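Local structure of Bcl-2-like protein FPV039 (Fowlpox virus, 5TZP) at residues Ile28-Asn33 against Phe97-Ser102; Ser43-Val48 against Asn141-Tyr146; Gln80-Lys85 against Asp124-Lys129. The protein inhibits apoptosis of the host cell by sequestering and inactivating several proapoptotic Bcl-2 proteins, including BAK1 and BAX. All coordinates share one frame; numbering follows the deposited sequence.

Contact 1 (Ile28-Asn33 against Phe97-Ser102). With EDO (1,2-ethanediol), chain C.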
# COMPACT_ATOMS: atom_id res chain seq x y z
N ILE A 28 9.81 -2.34 -4.09
CA ILE A 28 11.03 -2.63 -4.88
C ILE A 28 10.71 -3.56 -6.05
O ILE A 28 11.17 -3.31 -7.17
CB ILE A 28 12.10 -3.18 -3.94
CG1 ILE A 28 12.60 -2.07 -3.00
CG2 ILE A 28 13.26 -3.73 -4.80
CD1 ILE A 28 13.38 -2.63 -1.87
N GLU A 29 9.96 -4.63 -5.81
CA GLU A 29 9.61 -5.53 -6.89
C GLU A 29 8.83 -4.81 -8.00
O GLU A 29 9.09 -4.98 -9.21
CB GLU A 29 8.88 -6.77 -6.39
CG GLU A 29 8.42 -7.67 -7.58
CD GLU A 29 8.05 -9.05 -7.24
OE1 GLU A 29 7.58 -9.73 -8.17
OE2 GLU A 29 8.31 -9.57 -6.12
N TYR A 30 7.85 -4.02 -7.60
CA TYR A 30 7.01 -3.31 -8.56
C TYR A 30 7.87 -2.40 -9.43
O TYR A 30 7.67 -2.31 -10.65
CB TYR A 30 5.95 -2.53 -7.80
CG TYR A 30 5.03 -1.83 -8.75
CD1 TYR A 30 3.96 -2.51 -9.38
CD2 TYR A 30 5.20 -0.51 -9.09
CE1 TYR A 30 3.19 -1.84 -10.34
CE2 TYR A 30 4.44 0.13 -9.99
CZ TYR A 30 3.47 -0.50 -10.66
OH TYR A 30 2.76 0.24 -11.60
N ASN A 31 8.84 -1.71 -8.82
CA ASN A 31 9.67 -0.75 -9.55
C ASN A 31 10.69 -1.41 -10.42
O ASN A 31 11.06 -0.89 -11.53
CB ASN A 31 10.36 0.18 -8.60
CG ASN A 31 9.50 1.36 -8.35
OD1 ASN A 31 9.47 2.35 -9.13
ND2 ASN A 31 8.74 1.27 -7.32
N THR A 32 11.27 -2.51 -9.97
CA THR A 32 12.42 -3.09 -10.64
C THR A 32 12.13 -4.32 -11.49
O THR A 32 13.04 -4.77 -12.22
CB THR A 32 13.51 -3.47 -9.63
OG1 THR A 32 13.07 -4.51 -8.73
CG2 THR A 32 13.95 -2.24 -8.87
N ASN A 33 10.94 -4.93 -11.31
CA ASN A 33 10.58 -6.17 -11.99
C ASN A 33 11.53 -7.30 -11.68
O ASN A 33 11.82 -8.17 -12.53
CB ASN A 33 10.39 -5.92 -13.50
CG ASN A 33 9.26 -4.98 -13.75
OD1 ASN A 33 8.15 -5.25 -13.33
ND2 ASN A 33 9.54 -3.89 -14.45
N PHE A 97 -1.61 1.81 -4.68
CA PHE A 97 -1.51 3.21 -5.11
C PHE A 97 -0.08 3.71 -4.93
O PHE A 97 0.45 4.36 -5.82
CB PHE A 97 -2.49 4.05 -4.33
CG PHE A 97 -2.32 5.50 -4.68
CD1 PHE A 97 -2.93 6.03 -5.82
CD2 PHE A 97 -1.57 6.34 -3.90
CE1 PHE A 97 -2.71 7.38 -6.17
CE2 PHE A 97 -1.38 7.69 -4.24
CZ PHE A 97 -1.92 8.20 -5.38
N CYS A 98 0.49 3.49 -3.77
CA CYS A 98 1.81 4.02 -3.47
C CYS A 98 2.88 3.36 -4.32
O CYS A 98 3.85 4.06 -4.70
CB CYS A 98 2.14 3.90 -1.99
SG CYS A 98 1.26 5.10 -0.95
N ALA A 99 2.79 2.06 -4.61
CA ALA A 99 3.71 1.43 -5.56
C ALA A 99 3.59 2.08 -6.93
O ALA A 99 4.60 2.44 -7.56
CB ALA A 99 3.48 -0.07 -5.63
N TYR A 100 2.36 2.21 -7.42
CA TYR A 100 2.11 2.81 -8.71
C TYR A 100 2.70 4.23 -8.77
O TYR A 100 3.39 4.61 -9.74
CB TYR A 100 0.59 2.82 -8.93
CG TYR A 100 0.14 3.25 -10.29
CD1 TYR A 100 0.16 2.37 -11.38
CD2 TYR A 100 -0.19 4.57 -10.58
CE1 TYR A 100 -0.16 2.75 -12.63
CE2 TYR A 100 -0.55 4.97 -11.86
CZ TYR A 100 -0.54 4.04 -12.87
OH TYR A 100 -0.86 4.44 -14.16
N TYR A 101 2.44 5.01 -7.72
CA TYR A 101 2.94 6.36 -7.56
C TYR A 101 4.46 6.39 -7.59
O TYR A 101 5.06 7.23 -8.30
CB TYR A 101 2.35 6.93 -6.25
CG TYR A 101 2.94 8.24 -5.79
CD1 TYR A 101 2.59 9.43 -6.37
CD2 TYR A 101 3.88 8.29 -4.81
CE1 TYR A 101 3.13 10.62 -5.94
CE2 TYR A 101 4.44 9.48 -4.39
CZ TYR A 101 4.03 10.63 -4.97
OH TYR A 101 4.59 11.83 -4.56
N SER A 102 5.08 5.53 -6.79
CA SER A 102 6.56 5.50 -6.70
C SER A 102 7.20 5.37 -8.06
O SER A 102 8.18 6.07 -8.39
CB SER A 102 6.95 4.31 -5.82
OG SER A 102 8.35 4.03 -5.72
C1 EDO C . 5.02 13.76 -1.45
O1 EDO C . 4.02 13.16 -2.27
C2 EDO C . 5.52 15.05 -1.96
O2 EDO C . 4.38 15.94 -1.70
O HOH W 1 3.44 2.97 -12.12
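This contact joins helix 14-32 to helix 88-105 in the all-helical Bcl-2 fold. The two short helical segments run roughly parallel, with axes 9.2 Å apart and a crossing angle of -37°. Phe97 does not touch helix 14-32; its ring meets Phe64 edge-to-face and packs on an apolar side chain of the bound peptide. Phe97, Cys98 and Ala99 belong to the BH1 motif. Cys98 packs on Ile118 and Ile122 of helix 115-136. The backbones come nearest at Ala99 and Tyr30, and the CB of Ala99 points at helix 14-32. Tyr30 has CG anti to its backbone N (chi1 -178°), which sends the ring across to helix 88-105. Tyr30 CD2 lies 3.9 Å from Ala99 CB, and Tyr30 CE2 lies 3.4 Å from Ala99 O. Next comes Tyr100, whose side chain runs beside that of Tyr30 and points the same way. Tyr30 OH reaches Tyr100 CD1 at 3.4 Å. The Tyr100 hydroxyl itself is hydrogen-bonded to Asp65 OD1, and its side chain also touches Ile57 and Tyr61 of helix 43-68. Tyr101 points away from helix 14-32, and its OH is hydrogen-bonded to O1 of an ethanediol. At Ser102, OG lies anti to the backbone N and takes a weak, bent bond from Asn31 ND2 (3.2 Å, 130°). Both groups have stronger partners elsewhere: Ser102 OG bonds to Tyr113 O and Asn31 ND2 to Ile27 O. A water lies at the edge of the Tyr30 ring, in its plane, 2.9 Å from Tyr30 OH, and donates a 2.9 Å bond to Tyr100 O.

Contact 2 (Ser43-Val48 against Asn141-Tyr146). With SO4 (sulfate ion), chain J.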
# COMPACT_ATOMS: atom_id res chain seq x y z
N SER A 43 6.28 -15.55 2.73
CA SER A 43 6.20 -15.54 1.27
C SER A 43 4.77 -15.79 0.76
O SER A 43 4.39 -15.25 -0.26
CB SER A 43 7.17 -16.58 0.69
OG SER A 43 8.46 -16.45 1.29
N ILE A 44 4.00 -16.60 1.46
CA ILE A 44 2.63 -16.86 1.04
C ILE A 44 1.84 -15.57 1.10
O ILE A 44 1.16 -15.21 0.13
CB ILE A 44 1.98 -17.95 1.89
CG1 ILE A 44 2.62 -19.31 1.50
CG2 ILE A 44 0.48 -18.04 1.69
CD1 ILE A 44 2.12 -20.49 2.42
N SER A 45 1.96 -14.83 2.19
CA SER A 45 1.21 -13.59 2.26
C SER A 45 1.75 -12.53 1.29
O SER A 45 0.95 -11.74 0.76
CB SER A 45 1.24 -13.03 3.68
OG SER A 45 0.62 -13.96 4.60
N TYR A 46 3.06 -12.54 1.05
CA TYR A 46 3.64 -11.64 0.03
C TYR A 46 2.98 -11.91 -1.30
O TYR A 46 2.61 -10.95 -2.01
CB TYR A 46 5.15 -11.86 -0.04
CG TYR A 46 5.83 -10.98 -1.04
CD1 TYR A 46 6.20 -9.68 -0.73
CD2 TYR A 46 6.00 -11.40 -2.35
CE1 TYR A 46 6.85 -8.87 -1.66
CE2 TYR A 46 6.59 -10.56 -3.32
CZ TYR A 46 7.02 -9.32 -2.93
OH TYR A 46 7.66 -8.42 -3.77
N ASP A 47 2.85 -13.16 -1.70
CA ASP A 47 2.26 -13.45 -3.01
C ASP A 47 0.81 -13.02 -3.06
O ASP A 47 0.34 -12.54 -4.09
CB ASP A 47 2.40 -14.93 -3.32
CG ASP A 47 3.76 -15.32 -3.92
OD1 ASP A 47 4.49 -14.38 -4.31
OD2 ASP A 47 3.97 -16.58 -4.05
N VAL A 48 0.09 -13.12 -1.94
CA VAL A 48 -1.28 -12.59 -1.90
C VAL A 48 -1.30 -11.08 -2.08
O VAL A 48 -2.10 -10.54 -2.86
CB VAL A 48 -2.01 -13.01 -0.60
CG1 VAL A 48 -3.40 -12.35 -0.56
CG2 VAL A 48 -2.18 -14.51 -0.50
N ASN A 141 -0.62 -12.43 8.02
CA ASN A 141 -1.45 -13.61 7.80
C ASN A 141 -2.88 -13.22 7.48
O ASN A 141 -3.56 -13.93 6.72
CB ASN A 141 -1.37 -14.52 9.05
CG ASN A 141 -1.90 -15.87 8.74
OD1 ASN A 141 -3.08 -16.19 9.06
ND2 ASN A 141 -1.09 -16.66 8.15
N GLY A 142 -3.38 -12.13 8.07
CA GLY A 142 -4.78 -11.78 7.85
C GLY A 142 -5.12 -11.41 6.42
O GLY A 142 -6.29 -11.50 6.04
N ILE A 143 -4.10 -11.09 5.61
CA ILE A 143 -4.33 -10.76 4.21
C ILE A 143 -4.73 -11.99 3.41
O ILE A 143 -5.22 -11.87 2.29
CB ILE A 143 -3.11 -10.09 3.59
CG1 ILE A 143 -3.57 -9.17 2.44
CG2 ILE A 143 -2.10 -11.11 3.09
CD1 ILE A 143 -2.38 -8.31 1.89
N ARG A 144 -4.49 -13.20 3.95
CA ARG A 144 -4.69 -14.43 3.18
C ARG A 144 -6.15 -14.67 2.81
O ARG A 144 -6.44 -15.51 1.96
CB ARG A 144 -4.05 -15.61 3.85
CG ARG A 144 -2.56 -15.54 3.92
CD ARG A 144 -2.03 -16.67 4.76
NE ARG A 144 -0.57 -16.62 4.86
CZ ARG A 144 0.17 -17.60 5.29
NH1 ARG A 144 -0.37 -18.77 5.67
NH2 ARG A 144 1.51 -17.54 5.36
N ILE A 145 -7.08 -13.94 3.42
CA ILE A 145 -8.47 -14.02 2.99
C ILE A 145 -8.67 -13.57 1.56
O ILE A 145 -9.73 -13.86 1.00
CB ILE A 145 -9.38 -13.29 3.98
CG1 ILE A 145 -9.14 -11.79 4.01
CG2 ILE A 145 -9.32 -13.97 5.38
CD1 ILE A 145 -10.21 -11.03 4.74
N TYR A 146 -7.68 -12.86 1.01
CA TYR A 146 -7.73 -12.47 -0.39
C TYR A 146 -6.92 -13.33 -1.30
O TYR A 146 -6.75 -12.98 -2.49
CB TYR A 146 -7.27 -11.02 -0.54
CG TYR A 146 -8.19 -10.06 0.20
CD1 TYR A 146 -9.61 -10.23 0.12
CD2 TYR A 146 -7.72 -9.22 1.07
CE1 TYR A 146 -10.47 -9.35 0.84
CE2 TYR A 146 -8.55 -8.37 1.75
CZ TYR A 146 -9.85 -8.42 1.64
OH TYR A 146 -10.55 -7.51 2.44
S SO4 J . 2.72 -20.69 6.99
O1 SO4 J . 3.24 -19.63 6.16
O2 SO4 J . 3.17 -22.02 6.43
O3 SO4 J . 3.23 -20.35 8.33
O4 SO4 J . 1.25 -20.78 7.04
O HOH W 2 -4.49 -11.99 -3.86
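The Arg144 guanidinium has a partner on each face. Ile44 CG2 sits 3.5 Å above the plane, over its centre, and Asn141 ND2 lies over the opposite face toward the rim. At the edge, Arg144 NE donates a nearly straight 2.9 Å bond to Ser45 OG (162°), close to the guanidinium plane. The sulfate also lies in this plane. It accepts from Arg144 NH1 through O4 and from Arg144 NH2 through O1, at 2.9 and 2.8 Å. Arg144 is extended from CG to NE and crosses Ile44 at about a right angle. Deeper in, Val48 CG1 approaches Ile143 O at 3.4 Å and Tyr146 CB at 4.1 Å. A water donates to both Val48 O and Tyr146 O. The contact lays a 3-10 turn, beyond helix 115-136, on the first turns of helix 43-68 of the Bcl-2 fold. The Tyr146 ring meets an aromatic side chain of the bound peptide edge-to-face. Asp42 OD2 is hydrogen-bonded to Ser45 OG, and Asp42 OD1 forms a salt bridge with Arg144 NH2. This carboxylate probably helps to keep Arg144 charged, and the cation suits the sulfate, probably from the crystallisation liquor.

Contact 3 (Gln80-Lys85 against Asp124-Lys129). With SO4 (sulfate ion), chain N.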
# COMPACT_ATOMS: atom_id res chain seq x y z
N GLN A 80 -5.17 9.96 5.26
CA GLN A 80 -6.62 10.11 5.09
C GLN A 80 -7.29 8.75 5.08
O GLN A 80 -8.35 8.59 5.76
CB GLN A 80 -6.91 10.86 3.80
CG GLN A 80 -6.69 12.40 3.91
CD GLN A 80 -6.82 13.10 2.54
OE1 GLN A 80 -6.67 12.48 1.45
NE2 GLN A 80 -6.93 14.39 2.58
N VAL A 81 -6.76 7.79 4.32
CA VAL A 81 -7.43 6.50 4.20
C VAL A 81 -7.62 5.87 5.58
O VAL A 81 -8.66 5.27 5.87
CB VAL A 81 -6.66 5.59 3.27
CG1 VAL A 81 -7.29 4.19 3.23
CG2 VAL A 81 -6.53 6.13 1.86
N LEU A 82 -6.60 5.95 6.42
CA LEU A 82 -6.56 5.28 7.73
C LEU A 82 -6.95 6.15 8.90
O LEU A 82 -6.74 5.73 10.04
CB LEU A 82 -5.15 4.75 7.94
CG LEU A 82 -4.74 3.75 6.91
CD1 LEU A 82 -3.33 3.33 7.15
CD2 LEU A 82 -5.62 2.52 6.89
N GLU A 83 -7.56 7.32 8.70
CA GLU A 83 -7.80 8.19 9.83
C GLU A 83 -8.74 7.57 10.85
O GLU A 83 -8.55 7.76 12.07
CB GLU A 83 -8.39 9.54 9.37
CG GLU A 83 -8.51 10.55 10.54
CD GLU A 83 -8.87 11.94 10.11
OE1 GLU A 83 -8.97 12.19 8.87
OE2 GLU A 83 -9.04 12.77 11.05
N ASP A 84 -9.78 6.86 10.39
CA ASP A 84 -10.85 6.38 11.26
C ASP A 84 -10.97 4.88 11.33
O ASP A 84 -11.55 4.39 12.30
CB ASP A 84 -12.27 6.85 10.82
CG ASP A 84 -12.43 8.33 10.87
OD1 ASP A 84 -11.61 9.05 11.54
OD2 ASP A 84 -13.41 8.81 10.24
N LYS A 85 -10.58 4.17 10.29
CA LYS A 85 -10.65 2.72 10.35
C LYS A 85 -9.68 2.07 9.39
O LYS A 85 -9.24 2.68 8.39
CB LYS A 85 -12.04 2.19 10.08
CG LYS A 85 -12.43 2.13 8.74
CD LYS A 85 -13.65 1.20 8.55
CE LYS A 85 -14.05 1.22 7.07
NZ LYS A 85 -15.34 0.58 6.66
N ASP A 124 4.10 3.65 9.28
CA ASP A 124 3.78 4.54 10.39
C ASP A 124 2.29 4.79 10.46
O ASP A 124 1.70 4.84 11.55
CB ASP A 124 4.49 5.88 10.23
CG ASP A 124 5.97 5.82 10.50
OD1 ASP A 124 6.45 4.88 11.08
OD2 ASP A 124 6.64 6.79 10.06
N ALA A 125 1.64 4.95 9.30
CA ALA A 125 0.19 5.19 9.29
C ALA A 125 -0.58 3.98 9.80
O ALA A 125 -1.61 4.14 10.49
CB ALA A 125 -0.28 5.54 7.88
N ILE A 126 -0.14 2.76 9.48
CA ILE A 126 -0.74 1.55 10.03
C ILE A 126 -0.50 1.45 11.51
O ILE A 126 -1.45 1.28 12.33
CB ILE A 126 -0.23 0.32 9.31
CG1 ILE A 126 -0.72 0.38 7.86
CG2 ILE A 126 -0.77 -0.95 9.99
CD1 ILE A 126 -0.19 -0.74 6.98
N LEU A 127 0.75 1.58 11.92
CA LEU A 127 1.11 1.20 13.31
C LEU A 127 0.86 2.30 14.33
O LEU A 127 0.69 2.01 15.51
CB LEU A 127 2.51 0.62 13.39
CG LEU A 127 2.77 -0.61 12.55
CD1 LEU A 127 4.23 -0.96 12.66
CD2 LEU A 127 1.89 -1.79 12.94
N SER A 128 0.73 3.55 13.88
CA SER A 128 0.46 4.61 14.83
C SER A 128 -0.90 4.46 15.48
O SER A 128 -1.06 4.84 16.67
CB SER A 128 0.65 5.99 14.22
OG SER A 128 -0.31 6.15 13.22
N LYS A 129 -1.86 3.92 14.77
CA LYS A 129 -3.20 3.76 15.33
C LYS A 129 -3.70 2.32 15.37
O LYS A 129 -4.66 2.04 16.11
CB LYS A 129 -4.18 4.56 14.44
CG LYS A 129 -4.00 6.09 14.64
CD LYS A 129 -5.04 6.93 13.88
CE LYS A 129 -5.01 8.42 14.39
NZ LYS A 129 -5.83 9.34 13.52
S SO4 N . -7.69 16.65 -0.57
O1 SO4 N . -6.46 17.34 -0.99
O2 SO4 N . -8.92 17.06 -1.30
O3 SO4 N . -7.86 17.08 0.84
O4 SO4 N . -7.48 15.18 -0.75
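Leu82 makes the apolar part of this contact through one methyl group. Its CD1 lies 3.8 Å from Ala125 CB and 4.0 Å from Ile126 CG1. The same methyl is 3.8 Å from Ala125 O, so it rests against the backbone of helix 115-136 as well as its side chains. Leu82 CG is anti to the carbonyl carbon (chi1 -61°), and the CB of Leu82 points at the helix. The CB of Ala125 points back at Leu82. Ile126 turns away, and it is the CG1 branch that comes near. One turn further on, Lys129 stretches across with its chain extended beyond CG. Lys129 NZ ends 3.5 Å from Glu83 O, a weak hydrogen bond to a backbone carbonyl. The side chains of Glu83 and Lys129 lie side by side and point the same way. Their charged groups do not meet, since Glu83 OE2 is 5.3 Å from Lys129 NZ. The attraction between them is probably modest at this exposed rim.

All of Gln80-Lys85 belongs to BH1, while Asp124 and Ala125 belong to BH2, so at Leu82 and Ala125 the contact joins BH1 to the end of BH2, two signature motifs of the Bcl-2 family. Leu82 is the first residue to leave helical geometry after helix 74-81. Its O is held by Tyr130 OH, and Val81 O by Arg90. Val81 and Leu82 both pack on Ile94 of helix 88-105. On the other segment, Asp124 O accepts from both Ser128 N and Ser128 OG; the hydroxyl lies 2.9 Å away, in the carbonyl plane. Farther out, Gln80 OE1 bonds to the backbone of the bound peptide, and Gln80 NE2 makes weak bonds to a sulfate through O3 and O4.

How the contacts relate
Contacts 1 and 2 meet directly: Glu29 OE2 and Tyr46 OH are 2.7 Å apart, a probable hydrogen bond between helix 14-32 and helix 43-68. Their centres are about 18 Å apart. Contact 3 touches neither. Its nearest atoms are about 8 Å from contact 1 and about 9 Å from contact 2, and contacts 1 and 3 lie on opposite sides of the chain's centre. Helix 88-105 carries one side of contact 1 and also packs against contact 2 at Ile143 and contact 3 at Leu82. Each contact has a segment that reaches the bound BH3 peptide: 97-102 through Phe97, 141-146 through Tyr146, and 80-85 through Gln80, Val81 and, weakly, Lys85.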